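Local coordinates for protein putative oxidoreductase (Bacteroides fragilis NCTC 9343, PDB 3FHL) that probably acts as a nucleotide-dependent oxidoreductase of the Gfo/Idh/MocA family, pairing an NAD-binding Rossmann domain with a C-terminal alpha/beta domain, at residues 202-206 against 233-237; 156-160 against 205-209. One frame throughout, in Å; residues are numbered along the deposited sequence.

Interaction 1 of 2, residues 202-206 against 233-237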
ATOM      1  N   GLY C 202      11.775   3.128  -5.760  1.00 25.64           N
ATOM      2  CA  GLY C 202      11.736   4.155  -6.771  1.00 33.28           C
ATOM      3  C   GLY C 202      12.522   5.377  -6.386  1.00 30.65           C
ATOM      4  O   GLY C 202      12.787   5.624  -5.201  1.00 31.09           O
ATOM      5  N   ILE C 203      12.935   6.122  -7.403  1.00 29.24           N
ATOM      6  CA  ILE C 203      13.360   7.504  -7.226  1.00 32.84           C
ATOM      7  C   ILE C 203      12.308   8.313  -7.964  1.00 35.25           C
ATOM      8  O   ILE C 203      12.314   8.404  -9.198  1.00 32.70           O
ATOM      9  CB  ILE C 203      14.778   7.799  -7.768  1.00 33.08           C
ATOM     10  CG1 ILE C 203      15.805   6.854  -7.138  1.00 35.01           C
ATOM     11  CG2 ILE C 203      15.139   9.244  -7.463  1.00 31.10           C
ATOM     12  CD1 ILE C 203      17.152   6.789  -7.845  1.00 36.46           C
ATOM     13  N   LEU C 204      11.377   8.863  -7.196  1.00 33.14           N
ATOM     14  CA  LEU C 204      10.180   9.454  -7.751  1.00 31.79           C
ATOM     15  C   LEU C 204      10.341  10.962  -7.915  1.00 36.44           C
ATOM     16  O   LEU C 204       9.613  11.585  -8.689  1.00 34.64           O
ATOM     17  CB  LEU C 204       8.975   9.137  -6.859  1.00 30.33           C
ATOM     18  CG  LEU C 204       8.694   7.689  -6.443  1.00 32.08           C
ATOM     19  CD1 LEU C 204       7.397   7.670  -5.627  1.00 27.78           C
ATOM     20  CD2 LEU C 204       8.605   6.736  -7.631  1.00 33.85           C
ATOM     21  N   ARG C 205      11.307  11.537  -7.205  1.00 35.92           N
ATOM     22  CA  ARG C 205      11.500  12.985  -7.225  1.00 39.13           C
ATOM     23  C   ARG C 205      12.539  13.373  -8.258  1.00 38.70           C
ATOM     24  O   ARG C 205      13.548  12.681  -8.438  1.00 39.51           O
ATOM     25  CB  ARG C 205      11.885  13.520  -5.840  1.00 39.19           C
ATOM     26  CG  ARG C 205      10.800  13.298  -4.785  1.00 39.34           C
ATOM     27  CD  ARG C 205      11.253  13.627  -3.378  1.00 40.41           C
ATOM     28  NE  ARG C 205      12.496  12.961  -2.993  1.00 40.09           N
ATOM     29  CZ  ARG C 205      13.218  13.291  -1.928  1.00 44.49           C
ATOM     30  NH1 ARG C 205      12.824  14.274  -1.126  1.00 45.13           N
ATOM     31  NH2 ARG C 205      14.345  12.644  -1.669  1.00 46.84           N
ATOM     32  N   GLU C 206      12.257  14.478  -8.945  1.00 46.54           N
ATOM     33  CA  GLU C 206      13.157  15.044  -9.941  1.00 52.26           C
ATOM     34  C   GLU C 206      14.477  15.413  -9.276  1.00 47.30           C
ATOM     35  O   GLU C 206      14.494  16.142  -8.282  1.00 48.40           O
ATOM     36  CB  GLU C 206      12.515  16.273 -10.598  1.00 51.82           C
ATOM     37  CG  GLU C 206      13.400  16.973 -11.634  1.00 64.51           C
ATOM     38  CD  GLU C 206      12.924  18.382 -11.969  1.00 67.52           C
ATOM     39  OE1 GLU C 206      13.594  19.355 -11.552  1.00 74.30           O
ATOM     40  OE2 GLU C 206      11.878  18.513 -12.641  1.00 77.23           O
ATOM     41  N   ALA C 233       7.457   3.283   2.532  1.00 26.71           N
ATOM     42  CA  ALA C 233       7.753   4.688   2.827  1.00 29.56           C
ATOM     43  C   ALA C 233       7.908   5.467   1.544  1.00 30.58           C
ATOM     44  O   ALA C 233       8.286   4.903   0.523  1.00 26.73           O
ATOM     45  CB  ALA C 233       9.010   4.837   3.679  1.00 27.47           C
ATOM     46  N   SER C 234       7.642   6.771   1.607  1.00 25.48           N
ATOM     47  CA  SER C 234       7.723   7.616   0.429  1.00 31.40           C
ATOM     48  C   SER C 234       7.880   9.059   0.858  1.00 28.02           C
ATOM     49  O   SER C 234       7.340   9.463   1.887  1.00 31.24           O
ATOM     50  CB  SER C 234       6.453   7.472  -0.431  1.00 26.85           C
ATOM     51  OG  SER C 234       6.512   8.307  -1.587  1.00 28.53           O
ATOM     52  N   TYR C 235       8.616   9.820   0.055  1.00 29.35           N
ATOM     53  CA  TYR C 235       8.722  11.265   0.228  1.00 28.51           C
ATOM     54  C   TYR C 235       7.689  12.039  -0.591  1.00 29.55           C
ATOM     55  O   TYR C 235       7.692  13.267  -0.596  1.00 30.93           O
ATOM     56  CB  TYR C 235      10.131  11.742  -0.116  1.00 35.13           C
ATOM     57  CG  TYR C 235      11.075  11.754   1.065  1.00 40.74           C
ATOM     58  CD1 TYR C 235      10.848  12.595   2.155  1.00 41.94           C
ATOM     59  CD2 TYR C 235      12.198  10.937   1.087  1.00 42.95           C
ATOM     60  CE1 TYR C 235      11.718  12.620   3.232  1.00 46.40           C
ATOM     61  CE2 TYR C 235      13.080  10.961   2.160  1.00 49.09           C
ATOM     62  CZ  TYR C 235      12.828  11.795   3.232  1.00 47.47           C
ATOM     63  OH  TYR C 235      13.697  11.803   4.301  1.00 53.49           O
ATOM     64  N   LEU C 236       6.797  11.327  -1.272  1.00 26.41           N
ATOM     65  CA  LEU C 236       5.721  11.989  -2.011  1.00 30.78           C
ATOM     66  C   LEU C 236       4.353  11.431  -1.659  1.00 27.31           C
ATOM     67  O   LEU C 236       3.740  10.699  -2.446  1.00 28.78           O
ATOM     68  CB  LEU C 236       5.984  11.910  -3.518  1.00 31.84           C
ATOM     69  CG  LEU C 236       7.089  12.814  -4.076  1.00 25.93           C
ATOM     70  CD1 LEU C 236       7.202  12.554  -5.586  1.00 32.79           C
ATOM     71  CD2 LEU C 236       6.817  14.303  -3.776  1.00 30.33           C
ATOM     72  N   MET C 237       3.913  11.728  -0.440  1.00 23.61           N
ATOM     73  CA  MET C 237       2.585  11.362   0.042  1.00 26.36           C
ATOM     74  C   MET C 237       2.026  12.578   0.764  1.00 29.07           C
ATOM     75  O   MET C 237       2.009  12.626   2.005  1.00 28.03           O
ATOM     76  CB  MET C 237       2.602  10.150   0.999  1.00 28.42           C
ATOM     77  CG  MET C 237       3.000   8.816   0.408  1.00 31.41           C
ATOM     78  SD  MET C 237       2.841   7.418   1.556  1.00 20.10           S
ATOM     79  CE  MET C 237       3.111   6.059   0.433  1.00 28.35           C
TER
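The guanidinium of Arg205 lies flat on the ring of Tyr235, a cation-pi stack with centres 4.5 Å apart and planes only 7° from parallel. It is offset toward the CB end of the ring: NH1 of Arg205 sits 3.8 Å from CG of Tyr235, while NH2 reaches CD2. The Arg205 chain bends at chi3 (-52°), which swings the flat group over the ring. Stacking uses a face and leaves the N-H groups in the guanidinium plane for other partners; NE forms a salt bridge with Asp212. Nearer the backbone, the contact closes around the buried side chains of Leu204 and Leu236, on which Val147 of the second subunit also packs. CG of Arg205 lies 3.8 Å from CD1 of Leu236, and the same methyl approaches CB of Leu204 at 4.1 Å. Packing thins toward Ser234, whose OG is 4.2 Å from CD1 of Leu204. OG of Ser234 instead accepts a hydrogen bond from the backbone N of Leu236, 3.0 Å away, an ST turn. The more open side is that of the stack, where both residues are partly exposed. The contact joins the loop after strand 194-202 to the end of strand 228-234, across the intervening strand 213-221, whose Tyr213 touches Leu204 and Ser234, while Leu175 of helix 175-178 meets Tyr235.

Interaction 2 of 2, residues 156-160 against 205-209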
ATOM      1  N   TYR C 156       6.241  14.039   2.916  1.00 30.73           N
ATOM      2  CA  TYR C 156       6.083  14.862   1.740  1.00 32.03           C
ATOM      3  C   TYR C 156       7.157  15.937   1.702  1.00 36.93           C
ATOM      4  O   TYR C 156       7.069  16.932   2.416  1.00 33.21           O
ATOM      5  CB  TYR C 156       4.667  15.479   1.639  1.00 31.66           C
ATOM      6  CG  TYR C 156       4.500  16.312   0.382  1.00 32.59           C
ATOM      7  CD1 TYR C 156       4.402  15.703  -0.872  1.00 33.92           C
ATOM      8  CD2 TYR C 156       4.496  17.708   0.437  1.00 30.16           C
ATOM      9  CE1 TYR C 156       4.284  16.460  -2.028  1.00 31.10           C
ATOM     10  CE2 TYR C 156       4.396  18.474  -0.709  1.00 34.58           C
ATOM     11  CZ  TYR C 156       4.286  17.842  -1.943  1.00 33.28           C
ATOM     12  OH  TYR C 156       4.183  18.586  -3.092  1.00 32.80           O
ATOM     13  N   ARG C 157       8.110  15.728   0.826  1.00 41.39           N
ATOM     14  CA  ARG C 157       9.160  16.658   0.575  1.00 52.79           C
ATOM     15  C   ARG C 157       9.530  16.628  -0.902  1.00 49.92           C
ATOM     16  O   ARG C 157      10.283  15.798  -1.331  1.00 46.56           O
ATOM     17  CB  ARG C 157      10.357  16.307   1.443  1.00 55.11           C
ATOM     18  CG  ARG C 157      11.543  17.206   1.268  1.00 62.86           C
ATOM     19  CD  ARG C 157      12.343  17.318   2.543  1.00 64.33           C
ATOM     20  NE  ARG C 157      13.411  16.344   2.599  1.00 76.38           N
ATOM     21  CZ  ARG C 157      13.759  15.669   3.680  1.00 81.76           C
ATOM     22  NH1 ARG C 157      13.123  15.855   4.817  1.00 81.88           N
ATOM     23  NH2 ARG C 157      14.748  14.797   3.615  1.00 82.18           N
ATOM     24  N   ASN C 158       8.973  17.548  -1.668  1.00 50.50           N
ATOM     25  CA  ASN C 158       9.163  17.566  -3.104  1.00 56.50           C
ATOM     26  C   ASN C 158      10.303  18.457  -3.466  1.00 59.81           C
ATOM     27  O   ASN C 158      10.138  19.403  -4.169  1.00 62.34           O
ATOM     28  CB  ASN C 158       7.908  18.055  -3.802  1.00 56.54           C
ATOM     29  CG  ASN C 158       8.015  18.011  -5.302  1.00 57.20           C
ATOM     30  OD1 ASN C 158       8.667  17.165  -5.862  1.00 57.57           O
ATOM     31  ND2 ASN C 158       7.358  18.923  -5.948  1.00 58.39           N
ATOM     32  N   PHE C 159      11.456  18.158  -2.918  1.00 67.98           N
ATOM     33  CA  PHE C 159      12.712  18.718  -3.351  1.00 73.92           C
ATOM     34  C   PHE C 159      13.774  17.915  -2.655  1.00 74.92           C
ATOM     35  O   PHE C 159      13.474  17.146  -1.791  1.00 75.01           O
ATOM     36  CB  PHE C 159      12.818  20.152  -2.900  1.00 75.50           C
ATOM     37  CG  PHE C 159      12.512  20.342  -1.471  1.00 76.96           C
ATOM     38  CD1 PHE C 159      11.225  20.504  -1.058  1.00 76.70           C
ATOM     39  CD2 PHE C 159      13.511  20.360  -0.540  1.00 80.62           C
ATOM     40  CE1 PHE C 159      10.930  20.674   0.261  1.00 81.13           C
ATOM     41  CE2 PHE C 159      13.226  20.541   0.783  1.00 81.66           C
ATOM     42  CZ  PHE C 159      11.933  20.690   1.187  1.00 84.32           C
ATOM     43  N   ILE C 160      15.018  18.109  -3.036  1.00 77.97           N
ATOM     44  CA  ILE C 160      16.098  17.314  -2.511  1.00 79.64           C
ATOM     45  C   ILE C 160      16.776  18.111  -1.428  1.00 81.00           C
ATOM     46  O   ILE C 160      17.527  19.016  -1.732  1.00 82.95           O
ATOM     47  CB  ILE C 160      17.127  17.000  -3.592  1.00 79.50           C
ATOM     48  CG1 ILE C 160      16.487  16.331  -4.798  1.00 79.14           C
ATOM     49  CG2 ILE C 160      18.224  16.144  -3.056  1.00 81.02           C
ATOM     50  CD1 ILE C 160      15.551  15.269  -4.469  1.00 83.21           C
ATOM     51  N   ARG C 205      11.307  11.537  -7.205  1.00 35.92           N
ATOM     52  CA  ARG C 205      11.500  12.985  -7.225  1.00 39.13           C
ATOM     53  C   ARG C 205      12.539  13.373  -8.258  1.00 38.70           C
ATOM     54  O   ARG C 205      13.548  12.681  -8.438  1.00 39.51           O
ATOM     55  CB  ARG C 205      11.885  13.520  -5.840  1.00 39.19           C
ATOM     56  CG  ARG C 205      10.800  13.298  -4.785  1.00 39.34           C
ATOM     57  CD  ARG C 205      11.253  13.627  -3.378  1.00 40.41           C
ATOM     58  NE  ARG C 205      12.496  12.961  -2.993  1.00 40.09           N
ATOM     59  CZ  ARG C 205      13.218  13.291  -1.928  1.00 44.49           C
ATOM     60  NH1 ARG C 205      12.824  14.274  -1.126  1.00 45.13           N
ATOM     61  NH2 ARG C 205      14.345  12.644  -1.669  1.00 46.84           N
ATOM     62  N   GLU C 206      12.257  14.478  -8.945  1.00 46.54           N
ATOM     63  CA  GLU C 206      13.157  15.044  -9.941  1.00 52.26           C
ATOM     64  C   GLU C 206      14.477  15.413  -9.276  1.00 47.30           C
ATOM     65  O   GLU C 206      14.494  16.142  -8.282  1.00 48.40           O
ATOM     66  CB  GLU C 206      12.515  16.273 -10.598  1.00 51.82           C
ATOM     67  CG  GLU C 206      13.400  16.973 -11.634  1.00 64.51           C
ATOM     68  CD  GLU C 206      12.924  18.382 -11.969  1.00 67.52           C
ATOM     69  OE1 GLU C 206      13.594  19.355 -11.552  1.00 74.30           O
ATOM     70  OE2 GLU C 206      11.878  18.513 -12.641  1.00 77.23           O
ATOM     71  N   GLY C 207      15.570  14.875  -9.817  1.00 50.15           N
ATOM     72  CA  GLY C 207      16.917  15.159  -9.325  1.00 52.26           C
ATOM     73  C   GLY C 207      17.424  14.233  -8.229  1.00 55.36           C
ATOM     74  O   GLY C 207      18.538  14.415  -7.731  1.00 59.01           O
ATOM     75  N   GLY C 208      16.617  13.238  -7.858  1.00 54.32           N
ATOM     76  CA  GLY C 208      16.956  12.321  -6.767  1.00 47.43           C
ATOM     77  C   GLY C 208      18.046  11.335  -7.138  1.00 47.65           C
ATOM     78  O   GLY C 208      18.084  10.836  -8.267  1.00 43.09           O
ATOM     79  N   LYS C 209      18.919  11.046  -6.173  1.00 48.08           N
ATOM     80  CA  LYS C 209      20.102  10.206  -6.390  1.00 50.58           C
ATOM     81  C   LYS C 209      19.980   8.830  -5.723  1.00 46.06           C
ATOM     82  O   LYS C 209      20.623   7.871  -6.151  1.00 47.97           O
ATOM     83  CB  LYS C 209      21.355  10.920  -5.871  1.00 52.13           C
ATOM     84  CG  LYS C 209      21.576  12.320  -6.433  1.00 59.83           C
ATOM     85  CD  LYS C 209      22.765  13.004  -5.757  1.00 63.71           C
ATOM     86  CE  LYS C 209      22.867  14.479  -6.140  1.00 75.13           C
ATOM     87  NZ  LYS C 209      24.001  15.165  -5.446  1.00 78.78           N
TER
HETATM   88  O   HOH W   1      15.857  14.397   0.501  1.00 52.17           O
HETATM   89  O   HOH W   2       9.961  16.133  -8.104  1.00 46.76           O
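NH1 of Arg205 donates to the carbonyl O of Arg157 across two surface loops, one containing an inverse gamma turn centred on Asn158, the other a type II beta turn from Arg205 to Gly208. The bond from NH1 of Arg205 to O of Arg157 is 3.0 Å long and nearly straight, at 169°, and the acceptor lies at the guanidinium edge, in its plane. Over one face of the same group, above its centre, sits CD1 of Ile160, 4.0 Å from CZ of Arg205. A bend at chi2 (-45°) brings this methyl of Ile160 also to CA of Gly208, and CG1 of Ile160 rests near the carbonyl O atoms of Glu206 and Gly207. Farther out, the beta turn is closed by the backbone bond from Gly208 N to Arg205 O, and Gly207 takes a positive phi of 90° that suits glycine. NE of Arg157 comes to 4.3 Å from NH1 of Arg205, two like charges whose repulsion may be eased by a shared water, which accepts from NH2 of Arg205 and weakly from NH2 of Arg157. A second water spans the loops, donating to OD1 of Asn158 at 2.8 Å and accepting from N of Glu206 at 3.0 Å.

In the fold
Interactions 1 and 2 lie side by side, their centres about 7 Å apart, and share Arg205 and Glu206. Along the chain, segment 156-160 comes first, after strand 146-154; residues 202 to 209 then run from the end of strand 194-202 toward strand 213-221, and 233-237 leaves strand 228-234. All belong to the C-terminal alpha/beta domain, where these strands are part of one mixed sheet. The segments 156-160 and 233-237 also meet directly: Tyr235 O and Arg157 N, 2.9 Å apart, probably form a hydrogen bond, and Leu236 packs on Tyr156 and Asn158. Three loops that follow strands of this sheet are thereby joined, from a buried patch to the surface, and both contacts touch the second subunit.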